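PDB 6GRI: microcin B17-processing protein McbC from Escherichia coli, which acts as the nitroreductase-family oxidoreductase of the McbBCD synthetase, needed to process the inactive microcin B17 precursor into the active peptide. Local coordinates for the interface of chains A and B and the interface of chains A and C. Residues are numbered along the deposited sequence; one frame, centred on the assembly and turned at random. Chains: chain A/B, Microcin B17-processing protein McbC; chain C, Microcin B17-processing protein McbD.

Contact 1: the interface of chains A and B. Residues chain A 104-105, 152, 157-159; chain B 70, 72.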
ATOM      1  N   LEU A 104      -4.188  37.413  -5.823  1.00 82.14           N
ATOM      2  CA  LEU A 104      -3.361  36.780  -4.783  1.00 77.97           C
ATOM      3  C   LEU A 104      -3.653  37.319  -3.395  1.00 74.10           C
ATOM      4  O   LEU A 104      -3.713  36.560  -2.438  1.00 72.80           O
ATOM      5  CB  LEU A 104      -1.866  36.954  -5.072  1.00 79.05           C
ATOM      6  CG  LEU A 104      -1.289  36.389  -6.374  1.00 79.67           C
ATOM      7  CD1 LEU A 104       0.122  36.921  -6.570  1.00 83.01           C
ATOM      8  CD2 LEU A 104      -1.304  34.870  -6.394  1.00 76.62           C
ATOM      9  N   VAL A 105      -3.821  38.628  -3.291  1.00 75.42           N
ATOM     10  CA  VAL A 105      -4.054  39.271  -2.001  1.00 81.30           C
ATOM     11  C   VAL A 105      -5.431  38.870  -1.446  1.00 79.16           C
ATOM     12  O   VAL A 105      -5.543  38.480  -0.284  1.00 76.93           O
ATOM     13  CB  VAL A 105      -3.888  40.825  -2.100  1.00 87.15           C
ATOM     14  CG1 VAL A 105      -4.323  41.534  -0.820  1.00 87.97           C
ATOM     15  CG2 VAL A 105      -2.440  41.183  -2.411  1.00 87.13           C
ATOM     16  N   TYR A 152       4.257  32.532  -3.927  1.00 66.60           N
ATOM     17  CA  TYR A 152       3.533  33.553  -3.168  1.00 66.25           C
ATOM     18  C   TYR A 152       3.619  33.292  -1.669  1.00 65.63           C
ATOM     19  O   TYR A 152       3.404  32.178  -1.210  1.00 65.96           O
ATOM     20  CB  TYR A 152       2.065  33.654  -3.595  1.00 66.52           C
ATOM     21  CG  TYR A 152       1.338  34.770  -2.877  1.00 68.65           C
ATOM     22  CD1 TYR A 152       1.788  36.090  -2.969  1.00 70.57           C
ATOM     23  CD2 TYR A 152       0.221  34.517  -2.083  1.00 68.47           C
ATOM     24  CE1 TYR A 152       1.150  37.121  -2.297  1.00 70.28           C
ATOM     25  CE2 TYR A 152      -0.431  35.551  -1.419  1.00 69.50           C
ATOM     26  CZ  TYR A 152       0.045  36.848  -1.524  1.00 69.61           C
ATOM     27  OH  TYR A 152      -0.588  37.872  -0.865  1.00 72.70           O
ATOM     28  N   GLN A 157       2.926  38.691   1.953  1.00 75.72           N
ATOM     29  CA  GLN A 157       2.245  39.297   0.807  1.00 76.70           C
ATOM     30  C   GLN A 157       3.273  39.782  -0.200  1.00 77.13           C
ATOM     31  O   GLN A 157       3.356  40.967  -0.512  1.00 83.73           O
ATOM     32  CB  GLN A 157       1.257  40.388   1.243  1.00 78.67           C
ATOM     33  CG  GLN A 157       0.137  39.839   2.117  1.00 79.54           C
ATOM     34  CD  GLN A 157      -1.010  40.812   2.328  1.00 83.95           C
ATOM     35  OE1 GLN A 157      -1.590  41.337   1.374  1.00 90.62           O
ATOM     36  NE2 GLN A 157      -1.361  41.036   3.586  1.00 83.77           N
ATOM     37  N   ALA A 158       4.072  38.827  -0.673  1.00 74.92           N
ATOM     38  CA  ALA A 158       5.162  39.092  -1.605  1.00 73.81           C
ATOM     39  C   ALA A 158       5.417  37.899  -2.521  1.00 72.57           C
ATOM     40  O   ALA A 158       5.170  36.751  -2.150  1.00 64.90           O
ATOM     41  CB  ALA A 158       6.425  39.436  -0.843  1.00 72.56           C
ATOM     42  N   LEU A 159       5.918  38.198  -3.719  1.00 75.17           N
ATOM     43  CA  LEU A 159       6.363  37.187  -4.669  1.00 72.18           C
ATOM     44  C   LEU A 159       7.863  36.930  -4.517  1.00 74.26           C
ATOM     45  O   LEU A 159       8.665  37.858  -4.357  1.00 80.79           O
ATOM     46  CB  LEU A 159       6.057  37.623  -6.096  1.00 72.57           C
ATOM     47  CG  LEU A 159       4.572  37.763  -6.396  1.00 75.55           C
ATOM     48  CD1 LEU A 159       4.391  38.459  -7.731  1.00 78.84           C
ATOM     49  CD2 LEU A 159       3.874  36.404  -6.387  1.00 74.85           C
TER
ATOM     50  N   ILE B  70       9.262  40.493  -3.867  1.00 73.26           N
ATOM     51  CA  ILE B  70       8.552  41.542  -4.591  1.00 74.79           C
ATOM     52  C   ILE B  70       7.273  41.810  -3.816  1.00 75.03           C
ATOM     53  O   ILE B  70       6.334  41.010  -3.877  1.00 76.38           O
ATOM     54  CB  ILE B  70       8.214  41.104  -6.021  1.00 75.01           C
ATOM     55  CG1 ILE B  70       9.493  40.702  -6.758  1.00 76.04           C
ATOM     56  CG2 ILE B  70       7.469  42.217  -6.761  1.00 76.62           C
ATOM     57  CD1 ILE B  70       9.253  39.897  -8.013  1.00 75.82           C
ATOM     58  N   ILE B  72       3.720  43.211  -2.448  1.00 82.46           N
ATOM     59  CA  ILE B  72       2.407  43.534  -3.030  1.00 85.62           C
ATOM     60  C   ILE B  72       1.551  44.250  -1.976  1.00 88.97           C
ATOM     61  O   ILE B  72       1.368  43.731  -0.867  1.00 87.89           O
ATOM     62  CB  ILE B  72       1.664  42.259  -3.482  1.00 84.04           C
ATOM     63  CG1 ILE B  72       2.490  41.460  -4.498  1.00 83.58           C
ATOM     64  CG2 ILE B  72       0.312  42.616  -4.080  1.00 86.33           C
ATOM     65  CD1 ILE B  72       2.112  39.988  -4.544  1.00 83.57           C
TER
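B:Ile70 and B:Ile72 add a short extended segment to the edge of A strand 158-163, a beta-bridge patch of the two-fold symmetric interface that joins two McbC copies. B:Ile70 and A:Leu159 form an antiparallel bridge with a bond each way. B:Ile70 N donates to A:Leu159 O at 2.7 Å, and A:Leu159 N donates to B:Ile70 O at 2.8 Å. Two residues along each chain, B:Ile72 N donates to A:Gln157 O at 3.0 Å.

The side chain of B:Ile72 carries the apolar contact and has most of the hidden surface. Its two branches go to different places. CG2 is anti to the backbone N and passes alongside A:Val105, running the opposite way, with 3.5 Å between B:Ile72 CG2 and A:Val105 CG2. CG1 lies beside the backbone N (chi1 -58°) and sends CD1 deeper into chain A. There B:Ile72 CD1 lies 3.8 Å from A:Tyr152 CE1, at the rim of the ring. B:Ile72 CD1 also meets A:Leu159 CG at 3.8 Å, the two side chains crossing at a slant. A:Leu104 backs this pocket, its CB 4.0 Å above the centre of the A:Tyr152 ring. That packing should limit turning of the ring beside the isoleucine. The backbone bonds set the register, and the isoleucine plugs an apolar site between helix 97-108 and strands 149-153 and 158-163, tying the dimer together.

Contact 2: the interface of chains A and C. Residues chain A 250, 252-253; chain C 21-24, 28, 47.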
ATOM      1  N   ASP A 250      11.751  20.041  -5.952  1.00 53.88           N
ATOM      2  CA  ASP A 250      12.273  18.746  -5.549  1.00 54.11           C
ATOM      3  C   ASP A 250      11.078  17.872  -5.170  1.00 53.56           C
ATOM      4  O   ASP A 250      10.375  18.142  -4.199  1.00 48.54           O
ATOM      5  CB  ASP A 250      13.207  18.909  -4.355  1.00 57.63           C
ATOM      6  CG  ASP A 250      14.148  17.746  -4.189  1.00 63.74           C
ATOM      7  OD1 ASP A 250      13.796  16.589  -4.526  1.00 64.31           O
ATOM      8  OD2 ASP A 250      15.275  17.986  -3.725  1.00 69.77           O
ATOM      9  N   ARG A 252      10.877  14.929  -3.955  1.00 52.53           N
ATOM     10  CA  ARG A 252      11.067  14.265  -2.658  1.00 50.47           C
ATOM     11  C   ARG A 252      10.450  15.029  -1.485  1.00 49.44           C
ATOM     12  O   ARG A 252      10.203  14.446  -0.431  1.00 47.53           O
ATOM     13  CB  ARG A 252      12.552  14.102  -2.361  1.00 51.96           C
ATOM     14  CG  ARG A 252      13.331  13.231  -3.326  1.00 53.97           C
ATOM     15  CD  ARG A 252      14.818  13.309  -3.025  1.00 55.94           C
ATOM     16  NE  ARG A 252      15.399  14.604  -3.392  1.00 59.39           N
ATOM     17  CZ  ARG A 252      16.700  14.894  -3.335  1.00 58.26           C
ATOM     18  NH1 ARG A 252      17.585  13.981  -2.938  1.00 62.73           N
ATOM     19  NH2 ARG A 252      17.125  16.098  -3.693  1.00 54.44           N
ATOM     20  N   THR A 253      10.249  16.335  -1.671  1.00 51.76           N
ATOM     21  CA  THR A 253       9.728  17.242  -0.651  1.00 50.07           C
ATOM     22  C   THR A 253       8.331  17.794  -0.958  1.00 49.03           C
ATOM     23  O   THR A 253       7.520  17.934  -0.035  1.00 54.21           O
ATOM     24  CB  THR A 253      10.737  18.398  -0.465  1.00 49.59           C
ATOM     25  OG1 THR A 253      11.921  17.870   0.143  1.00 55.53           O
ATOM     26  CG2 THR A 253      10.197  19.508   0.413  1.00 50.24           C
TER
ATOM     27  N   LYS C  21      13.473  20.288   1.175  1.00 55.31           N
ATOM     28  CA  LYS C  21      13.624  21.606   0.553  1.00 57.69           C
ATOM     29  C   LYS C  21      12.732  21.779  -0.686  1.00 57.45           C
ATOM     30  O   LYS C  21      12.568  20.846  -1.464  1.00 63.24           O
ATOM     31  CB  LYS C  21      15.088  21.822   0.180  1.00 55.83           C
ATOM     32  CG  LYS C  21      15.697  20.676  -0.609  1.00 55.77           C
ATOM     33  CD  LYS C  21      16.891  21.135  -1.430  1.00 58.14           C
ATOM     34  CE  LYS C  21      17.129  20.247  -2.639  1.00 62.36           C
ATOM     35  NZ  LYS C  21      18.029  19.094  -2.341  1.00 63.63           N
ATOM     36  N   LEU C  22      12.166  22.966  -0.877  1.00 56.63           N
ATOM     37  CA  LEU C  22      11.354  23.214  -2.071  1.00 58.09           C
ATOM     38  C   LEU C  22      12.188  23.180  -3.362  1.00 57.76           C
ATOM     39  O   LEU C  22      11.831  22.503  -4.318  1.00 62.71           O
ATOM     40  CB  LEU C  22      10.630  24.557  -1.985  1.00 57.91           C
ATOM     41  CG  LEU C  22       9.711  24.837  -0.804  1.00 60.60           C
ATOM     42  CD1 LEU C  22       8.875  26.081  -1.079  1.00 62.66           C
ATOM     43  CD2 LEU C  22       8.818  23.648  -0.499  1.00 60.75           C
ATOM     44  N   ASN C  23      13.290  23.918  -3.367  1.00 57.99           N
ATOM     45  CA  ASN C  23      14.093  24.189  -4.565  1.00 57.14           C
ATOM     46  C   ASN C  23      14.987  23.005  -4.864  1.00 56.67           C
ATOM     47  O   ASN C  23      15.859  22.680  -4.068  1.00 59.37           O
ATOM     48  CB  ASN C  23      14.940  25.444  -4.296  1.00 58.28           C
ATOM     49  CG  ASN C  23      15.829  25.853  -5.464  1.00 58.12           C
ATOM     50  OD1 ASN C  23      16.022  25.123  -6.439  1.00 54.06           O
ATOM     51  ND2 ASN C  23      16.395  27.052  -5.347  1.00 58.87           N
ATOM     52  N   ARG C  24      14.803  22.369  -6.015  1.00 58.24           N
ATOM     53  CA  ARG C  24      15.626  21.205  -6.354  1.00 59.92           C
ATOM     54  C   ARG C  24      17.107  21.555  -6.555  1.00 59.75           C
ATOM     55  O   ARG C  24      17.950  20.690  -6.379  1.00 63.04           O
ATOM     56  CB  ARG C  24      15.073  20.459  -7.575  1.00 61.72           C
ATOM     57  CG  ARG C  24      15.295  21.146  -8.907  1.00 64.95           C
ATOM     58  CD  ARG C  24      14.653  20.369 -10.045  1.00 67.33           C
ATOM     59  NE  ARG C  24      15.176  20.808 -11.342  1.00 70.55           N
ATOM     60  CZ  ARG C  24      16.376  20.487 -11.840  1.00 69.97           C
ATOM     61  NH1 ARG C  24      17.233  19.717 -11.167  1.00 67.34           N
ATOM     62  NH2 ARG C  24      16.729  20.946 -13.034  1.00 72.96           N
ATOM     63  N   THR C  28      21.282  19.841  -0.500  1.00 56.98           N
ATOM     64  CA  THR C  28      20.725  19.039   0.565  1.00 56.37           C
ATOM     65  C   THR C  28      21.557  19.296   1.820  1.00 58.51           C
ATOM     66  O   THR C  28      22.776  19.302   1.755  1.00 59.79           O
ATOM     67  CB  THR C  28      20.793  17.541   0.220  1.00 57.50           C
ATOM     68  OG1 THR C  28      19.959  17.260  -0.910  1.00 57.47           O
ATOM     69  CG2 THR C  28      20.355  16.686   1.389  1.00 59.18           C
ATOM     70  N   THR C  47      23.141  15.093  -2.423  1.00 63.60           N
ATOM     71  CA  THR C  47      22.372  14.357  -1.405  1.00 62.01           C
ATOM     72  C   THR C  47      23.168  13.279  -0.638  1.00 59.46           C
ATOM     73  O   THR C  47      23.229  13.320   0.595  1.00 57.43           O
ATOM     74  CB  THR C  47      21.058  13.794  -2.012  1.00 62.37           C
ATOM     75  OG1 THR C  47      20.152  14.879  -2.220  1.00 62.48           O
ATOM     76  CG2 THR C  47      20.375  12.798  -1.092  1.00 62.42           C
TER
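The guanidinium of A:Arg252 meets partners from both chains at its edge: CG of the A:Asp250 carboxylate and CB of C:Thr47 lie there, in plane. This joins nitroreductase-family McbC to the YcaO cyclodehydratase McbD. A:Arg252 grips A:Asp250 side-on within chain A, using one nitrogen for each carboxylate oxygen. A:Arg252 NE donates to A:Asp250 OD1 at 2.8 Å, close to the guanidinium plane. A:Arg252 NH2 donates to A:Asp250 OD2 at 2.6 Å, and the oxygen accepts on its syn lone pair. OD2 is tilted from the guanidinium plane. The arginine chain bends at chi3 (-71°), which folds it back towards the aspartate two residues earlier. The paired bonds hold both flat groups in a fixed relation.

The other terminal nitrogen, NH1, reaches across to McbD. A:Arg252 NH1 donates to the hydroxyl OG1 of C:Thr47 at 2.8 Å, and the two side chains arrive from opposite directions. C:Thr47 is the first residue of helix 47-66. C:Thr47 OG1 is also hydrogen bonded to C:Thr28 OG1 at 2.7 Å, so a second-shell threonine positions the acceptor.

C:Lys21 comes in from another side. Its chain is bent at chi4 (-89°), and the terminal amine C:Lys21 NZ forms a salt bridge with A:Asp250 OD2 at 3.3 Å. OD2 therefore meets a positive group from each chain, which would probably favour a charged carboxylate. NZ stands off the guanidinium plane, beyond NH2.

The backbone of the McbD segment is read as well. A:Asp250 N donates to C:Leu22 O at 3.0 Å. C:Lys21 N donates to the hydroxyl OG1 of A:Thr253 at 3.1 Å. The methyl CG2 of that threonine packs near C:Lys21 CA. CB of C:Arg24 also packs against A:Asp250 CA.

The C-alpha centres of contact 1 and contact 2 are about 23 Å apart. Both use chain A, but they share no residue. Contact 1 draws on helix 97-108 and strands 149-153 and 158-163. Contact 2 uses the loop between helix 240-246 and strand 254-263. One McbC copy can therefore hold its twin and an McbD chain at the same time. The two surfaces differ in kind: one is apolar with strand pairing, the other mostly polar and charged. The assembly holds two McbC, two McbD and four other protein chains, so the McbC dimer may link the McbD copies, perhaps together with those other chains.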